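Local coordinates for protein cellulosomal scaffoldin (Bacteroides cellulosolvens, PDB 1TYJ) that probably binds type-II dockerin modules through one of its cohesin modules, a beta sandwich, and so helps to assemble the cellulosome, at residues A[33-38]-A[129-134]; A[144-149]-A[157-162]. All blocks are in the same frame, centred on the assembly; numbering follows the deposited sequence.

Contact 1 joins neighbouring strands within one sheet of a beta sandwich, whereas contact 2 joins the two sheets. In contact 1 strands 30-38 and 126-131 lie next to each other, so backbone hydrogen bonds join them, with side-chain packing on one face; its aromatic and aliphatic side is buried, whereas its polar side and the loop end reach the surface. Contact 2 is smaller and buried: strand 144-148 belongs to that same sheet, strand 160-161 to the other; side chains span the gap, and one water links Y159 OH to the backbone N of L146. The two contacts meet where T144 CG2 packs against the rings of both F35 and F131, and Q34 and M145 probably share a backbone hydrogen bond.

Contact 1 (A[33-38]-A[129-134]); sequences YQFNIK and ATFENG
The ring of F35 is covered on both faces: F131 CE2 stands over the centre of one, 3.9 Å above the plane, and Y33 CD1 over the opposite one. F131 presents its edge, so the two rings form a T-shaped pair with planes at 76°. I37 lies alongside F131, with I37 CD1 3.7 Å from F131 CE2. On its other branch I37 CG2, anti to the backbone N, sits 3.5 Å from A129 CB. An alanine in place of I37 would probably leave F131 CE2 and A129 CB without these aliphatic neighbours and thin the packing against I22 of the other sheet. This is antiparallel pairing within one sheet of the cohesin beta sandwich: I37 and F131 form a non-hydrogen-bonded pair, and K38 and T130 a hydrogen-bonded one. K38 N gives to T130 O at 2.8 Å and T130 N to K38 O at 2.9 Å; beyond the strand, E132 N still reaches N36 O, 26° out of the carbonyl plane. On the other side of the sheet, in the conformers described, T130 OG1 lies 3.5 Å from K38 CB and donates to E132 OE2 at 2.7 Å, on the anti side of the carboxylate, while K38 NZ bonds to Q83 O and G84 O.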
loop_
_atom_site.group_PDB
_atom_site.type_symbol
_atom_site.label_atom_id
_atom_site.label_comp_id
_atom_site.label_asym_id
_atom_site.label_seq_id
_atom_site.Cartn_x
_atom_site.Cartn_y
_atom_site.Cartn_z
ATOM N N TYR A 33 -9.208 -0.741 -2.572
ATOM C CA TYR A 33 -8.447 -1.570 -1.603
ATOM C C TYR A 33 -8.428 -0.887 -0.266
ATOM O O TYR A 33 -8.689 0.327 -0.152
ATOM C CB TYR A 33 -6.971 -1.780 -2.055
ATOM C CG TYR A 33 -6.168 -0.496 -1.934
ATOM C CD1 TYR A 33 -5.482 -0.202 -0.754
ATOM C CD2 TYR A 33 -6.183 0.475 -2.948
ATOM C CE1 TYR A 33 -4.809 1.017 -0.572
ATOM C CE2 TYR A 33 -5.492 1.710 -2.784
ATOM C CZ TYR A 33 -4.823 1.968 -1.583
ATOM O OH TYR A 33 -4.137 3.146 -1.399
ATOM N N GLN A 34 -8.066 -1.663 0.744
ATOM C CA GLN A 34 -7.635 -1.115 2.037
ATOM C C GLN A 34 -6.476 -1.984 2.508
ATOM O O GLN A 34 -6.555 -3.229 2.422
ATOM C CB GLN A 34 -8.775 -1.151 3.065
ATOM C CG GLN A 34 -8.406 -0.320 4.300
ATOM C CD GLN A 34 -9.516 -0.228 5.308
ATOM O OE1 GLN A 34 -10.651 0.024 4.961
ATOM N NE2 GLN A 34 -9.173 -0.403 6.573
ATOM N N PHE A 35 -5.431 -1.340 3.022
ATOM C CA PHE A 35 -4.234 -2.042 3.524
ATOM C C PHE A 35 -3.936 -1.689 4.968
ATOM O O PHE A 35 -4.147 -0.533 5.362
ATOM C CB PHE A 35 -2.987 -1.659 2.719
ATOM C CG PHE A 35 -3.024 -2.060 1.267
ATOM C CD1 PHE A 35 -2.423 -1.235 0.307
ATOM C CD2 PHE A 35 -3.664 -3.252 0.840
ATOM C CE1 PHE A 35 -2.407 -1.603 -1.017
ATOM C CE2 PHE A 35 -3.669 -3.608 -0.502
ATOM C CZ PHE A 35 -3.039 -2.790 -1.430
ATOM N N ASN A 36 -3.452 -2.681 5.730
ATOM C CA ASN A 36 -2.855 -2.451 7.034
ATOM C C ASN A 36 -1.413 -2.949 6.912
ATOM O O ASN A 36 -1.185 -4.139 6.624
ATOM C CB ASN A 36 -3.599 -3.248 8.113
ATOM C CG ASN A 36 -3.203 -2.801 9.502
ATOM O OD1 ASN A 36 -2.415 -3.474 10.204
ATOM N ND2 ASN A 36 -3.669 -1.625 9.878
ATOM N N ILE A 37 -0.452 -2.039 7.091
ATOM C CA ILE A 37 0.989 -2.322 6.844
ATOM C C ILE A 37 1.819 -1.995 8.062
ATOM O O ILE A 37 1.668 -0.933 8.669
ATOM C CB ILE A 37 1.506 -1.526 5.616
ATOM C CG1 ILE A 37 0.731 -1.938 4.367
ATOM C CG2 ILE A 37 3.045 -1.658 5.463
ATOM C CD1 ILE A 37 1.104 -1.123 3.090
ATOM N N LYS A 38 2.691 -2.921 8.449
ATOM C CA LYS A 38 3.525 -2.695 9.631
ATOM C C LYS A 38 4.946 -2.428 9.167
ATOM O O LYS A 38 5.413 -3.011 8.189
ATOM C CB LYS A 38 3.434 -3.939 10.535
ATOM C CG LYS A 38 4.340 -3.953 11.729
ATOM C CD LYS A 38 3.560 -3.582 12.961
ATOM C CE LYS A 38 4.473 -3.149 14.084
ATOM N NZ LYS A 38 5.389 -2.039 13.720
ATOM N N ALA A 129 8.587 -3.758 4.920
ATOM C CA ALA A 129 7.288 -3.679 5.589
ATOM C C ALA A 129 6.621 -5.030 5.479
ATOM O O ALA A 129 7.074 -5.882 4.706
ATOM C CB ALA A 129 6.416 -2.591 4.931
ATOM N N THR A 130 5.542 -5.204 6.232
ATOM C CA THR A 130 4.710 -6.388 6.130
ATOM C C THR A 130 3.221 -6.008 6.023
ATOM O O THR A 130 2.778 -5.065 6.678
ATOM C CB THR A 130 4.929 -7.304 7.385
ATOM O OG1 THR A 130 4.523 -6.623 8.566
ATOM C CG2 THR A 130 6.400 -7.726 7.516
ATOM N N PHE A 131 2.454 -6.734 5.208
ATOM C CA PHE A 131 1.013 -6.580 5.253
ATOM C C PHE A 131 0.502 -7.510 6.371
ATOM O O PHE A 131 0.757 -8.726 6.334
ATOM C CB PHE A 131 0.408 -7.036 3.925
ATOM C CG PHE A 131 0.750 -6.147 2.753
ATOM C CD1 PHE A 131 1.854 -6.426 1.955
ATOM C CD2 PHE A 131 -0.086 -5.086 2.400
ATOM C CE1 PHE A 131 2.169 -5.616 0.816
ATOM C CE2 PHE A 131 0.194 -4.265 1.268
ATOM C CZ PHE A 131 1.329 -4.529 0.477
ATOM N N GLU A 132 -0.218 -6.977 7.353
ATOM C CA GLU A 132 -0.680 -7.825 8.465
ATOM C C GLU A 132 -2.010 -7.326 8.976
ATOM O O GLU A 132 -2.208 -6.122 9.074
ATOM C CB GLU A 132 0.300 -7.734 9.629
ATOM C CG GLU A 132 1.619 -8.429 9.474
ATOM C CD GLU A 132 2.449 -8.334 10.760
ATOM O OE1 GLU A 132 1.860 -8.533 11.863
ATOM O OE2 GLU A 132 3.673 -8.051 10.661
ATOM N N ASN A 133 -2.898 -8.258 9.337
ATOM C CA ASN A 133 -4.212 -7.915 9.855
ATOM C C ASN A 133 -4.029 -7.004 11.048
ATOM O O ASN A 133 -3.052 -7.132 11.810
ATOM C CB ASN A 133 -4.951 -9.192 10.278
ATOM C CG ASN A 133 -5.301 -10.124 9.083
ATOM O OD1 ASN A 133 -5.410 -11.345 9.239
ATOM N ND2 ASN A 133 -5.493 -9.550 7.915
ATOM N N GLY A 134 -4.952 -6.075 11.237
ATOM C CA GLY A 134 -4.916 -5.272 12.451
ATOM C C GLY A 134 -6.248 -4.602 12.580
ATOM O O GLY A 134 -7.285 -5.268 12.548
#

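Contact 2 (A[144-149]-A[157-162])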
loop_
_atom_site.group_PDB
_atom_site.type_symbol
_atom_site.label_atom_id
_atom_site.label_comp_id
_atom_site.label_asym_id
_atom_site.label_seq_id
_atom_site.Cartn_x
_atom_site.Cartn_y
_atom_site.Cartn_z
ATOM N N THR A 144 -5.056 -7.113 3.903
ATOM C CA THR A 144 -5.548 -6.426 2.684
ATOM C C THR A 144 -7.042 -6.709 2.460
ATOM O O THR A 144 -7.533 -7.787 2.798
ATOM C CB THR A 144 -4.767 -6.908 1.423
ATOM O OG1 THR A 144 -5.132 -8.265 1.086
ATOM C CG2 THR A 144 -3.242 -6.794 1.632
ATOM N N MET A 145 -7.735 -5.761 1.843
ATOM C CA MET A 145 -9.095 -5.987 1.378
ATOM C C MET A 145 -9.100 -5.476 -0.052
ATOM O O MET A 145 -8.604 -4.376 -0.308
ATOM C CB MET A 145 -10.108 -5.212 2.226
ATOM C CG MET A 145 -10.059 -5.596 3.690
ATOM S SD MET A 145 -11.099 -4.501 4.667
ATOM C CE MET A 145 -12.590 -5.411 4.618
ATOM N N LEU A 146 -9.659 -6.268 -0.966
ATOM C CA LEU A 146 -9.789 -5.882 -2.361
ATOM C C LEU A 146 -11.221 -6.043 -2.802
ATOM O O LEU A 146 -11.874 -7.027 -2.418
ATOM C CB LEU A 146 -8.884 -6.750 -3.253
ATOM C CG LEU A 146 -7.367 -6.769 -2.972
ATOM C CD1 LEU A 146 -6.695 -7.744 -3.978
ATOM C CD2 LEU A 146 -6.749 -5.339 -3.114
ATOM N N PHE A 147 -11.675 -5.150 -3.665
ATOM C CA PHE A 147 -13.066 -5.142 -4.126
ATOM C C PHE A 147 -13.151 -5.051 -5.613
ATOM O O PHE A 147 -12.234 -4.527 -6.278
ATOM C CB PHE A 147 -13.811 -3.947 -3.487
ATOM C CG PHE A 147 -13.790 -4.017 -1.991
ATOM C CD1 PHE A 147 -12.723 -3.468 -1.279
ATOM C CD2 PHE A 147 -14.799 -4.688 -1.317
ATOM C CE1 PHE A 147 -12.676 -3.597 0.146
ATOM C CE2 PHE A 147 -14.775 -4.789 0.084
ATOM C CZ PHE A 147 -13.707 -4.255 0.797
ATOM N N ASP A 148 -14.271 -5.516 -6.142
ATOM C CA ASP A 148 -14.512 -5.390 -7.592
ATOM C C ASP A 148 -15.625 -4.365 -7.874
ATOM O O ASP A 148 -16.197 -3.766 -6.937
ATOM C CB ASP A 148 -14.772 -6.761 -8.237
ATOM C CG ASP A 148 -16.212 -7.270 -8.004
ATOM O OD1 ASP A 148 -17.044 -6.518 -7.400
ATOM O OD2 ASP A 148 -16.487 -8.426 -8.434
ATOM N N TRP A 149 -15.910 -4.122 -9.161
ATOM C CA TRP A 149 -16.824 -3.065 -9.501
ATOM C C TRP A 149 -18.304 -3.374 -9.339
ATOM O O TRP A 149 -19.146 -2.539 -9.676
ATOM C CB TRP A 149 -16.507 -2.475 -10.869
ATOM C CG TRP A 149 -16.814 -3.324 -12.068
ATOM C CD1 TRP A 149 -17.509 -4.509 -12.128
ATOM C CD2 TRP A 149 -16.428 -3.016 -13.407
ATOM N NE1 TRP A 149 -17.582 -4.949 -13.456
ATOM C CE2 TRP A 149 -16.937 -4.035 -14.246
ATOM C CE3 TRP A 149 -15.731 -1.949 -13.982
ATOM C CZ2 TRP A 149 -16.740 -4.028 -15.643
ATOM C CZ3 TRP A 149 -15.536 -1.952 -15.383
ATOM C CH2 TRP A 149 -16.029 -2.991 -16.178
ATOM N N SER A 157 -8.984 -17.239 -1.137
ATOM C CA SER A 157 -8.827 -18.240 -2.159
ATOM C C SER A 157 -8.742 -17.612 -3.551
ATOM O O SER A 157 -8.358 -18.276 -4.510
ATOM C CB SER A 157 -9.954 -19.265 -2.059
ATOM O OG SER A 157 -11.165 -18.714 -2.507
ATOM N N ALA A 158 -9.021 -16.309 -3.648
ATOM C CA ALA A 158 -9.022 -15.596 -4.944
ATOM C C ALA A 158 -7.690 -14.908 -5.250
ATOM O O ALA A 158 -7.372 -14.616 -6.435
ATOM C CB ALA A 158 -10.121 -14.582 -4.960
ATOM N N TYR A 159 -6.963 -14.577 -4.182
ATOM C CA TYR A 159 -5.681 -13.902 -4.330
ATOM C C TYR A 159 -4.762 -14.136 -3.169
ATOM O O TYR A 159 -5.169 -14.591 -2.074
ATOM C CB TYR A 159 -5.848 -12.386 -4.600
ATOM C CG TYR A 159 -6.236 -11.589 -3.399
ATOM C CD1 TYR A 159 -5.284 -10.850 -2.692
ATOM C CD2 TYR A 159 -7.568 -11.543 -2.976
ATOM C CE1 TYR A 159 -5.662 -10.079 -1.603
ATOM C CE2 TYR A 159 -7.965 -10.785 -1.863
ATOM C CZ TYR A 159 -7.012 -10.058 -1.189
ATOM O OH TYR A 159 -7.381 -9.321 -0.108
ATOM N N LYS A 160 -3.493 -13.849 -3.420
ATOM C CA LYS A 160 -2.466 -14.010 -2.404
ATOM C C LYS A 160 -1.748 -12.678 -2.193
ATOM O O LYS A 160 -1.723 -11.843 -3.076
ATOM C CB LYS A 160 -1.434 -15.036 -2.849
ATOM C CG LYS A 160 -0.576 -14.606 -4.029
ATOM C CD LYS A 160 0.506 -15.639 -4.340
ATOM C CE LYS A 160 0.689 -15.861 -5.850
ATOM N NZ LYS A 160 1.620 -14.909 -6.506
ATOM N N VAL A 161 -1.183 -12.506 -1.013
ATOM C CA VAL A 161 -0.407 -11.297 -0.723
ATOM C C VAL A 161 1.063 -11.688 -0.695
ATOM O O VAL A 161 1.483 -12.496 0.149
ATOM C CB VAL A 161 -0.859 -10.675 0.631
ATOM C CG1 VAL A 161 0.026 -9.481 1.049
ATOM C CG2 VAL A 161 -2.333 -10.293 0.566
ATOM N N VAL A 162 1.847 -11.134 -1.612
ATOM C CA VAL A 162 3.287 -11.402 -1.634
ATOM C C VAL A 162 3.982 -10.371 -0.761
ATOM O O VAL A 162 3.955 -9.185 -1.055
ATOM C CB VAL A 162 3.857 -11.387 -3.041
ATOM C CG1 VAL A 162 5.384 -11.797 -3.035
ATOM C CG2 VAL A 162 3.016 -12.343 -3.959
HETATM O O HOH W 1 -10.171 -8.892 0.314
#
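L146 CD1 rests over the centre of the Y159 ring, a CH-pi contact 12° off the ring normal that ties together the two sheets of the cohesin beta sandwich. Strand 144-148 belongs to one sheet and strand 160-161 to the other, with Y159 just ahead of the latter. The backbones stay well apart, T144 CA lying 7.9 Å from V161 CA, and the side chains bridge the distance.

The apolar part is tight. L146 CD1 is 3.5 Å from the centroid of the Y159 ring and near all six ring carbons, while L146 CG approaches Y159 CZ and OH. CB of Y159 points toward strand 144-148, and a chi1 of 75° sets CG between the backbone N and the carbonyl carbon. V3 of strand 2-7 touches both L146 and Y159, continuing this packing into the second sheet. Packing is looser at the partly exposed V161, which meets T144 tip to tip, V161 CG2 lying 3.8 Å from T144 CG2; F131 packs against both residues.

The polar, water-containing side gathers round the rim of the same ring, where a methyl contact gives way to oxygen atoms. T144 OG1 lies in the ring plane at its edge, 2.8 Å from Y159 OH, a probable hydrogen bond. The firm partner of this buried threonine hydroxyl is V141 O, with Y159 OH the probable second one. A water likewise sits at the ring edge and links Y159 OH to the backbone of strand 144-148: it accepts from L146 N at 3.0 Å, and its oxygen lies 2.9 Å from Y159 OH.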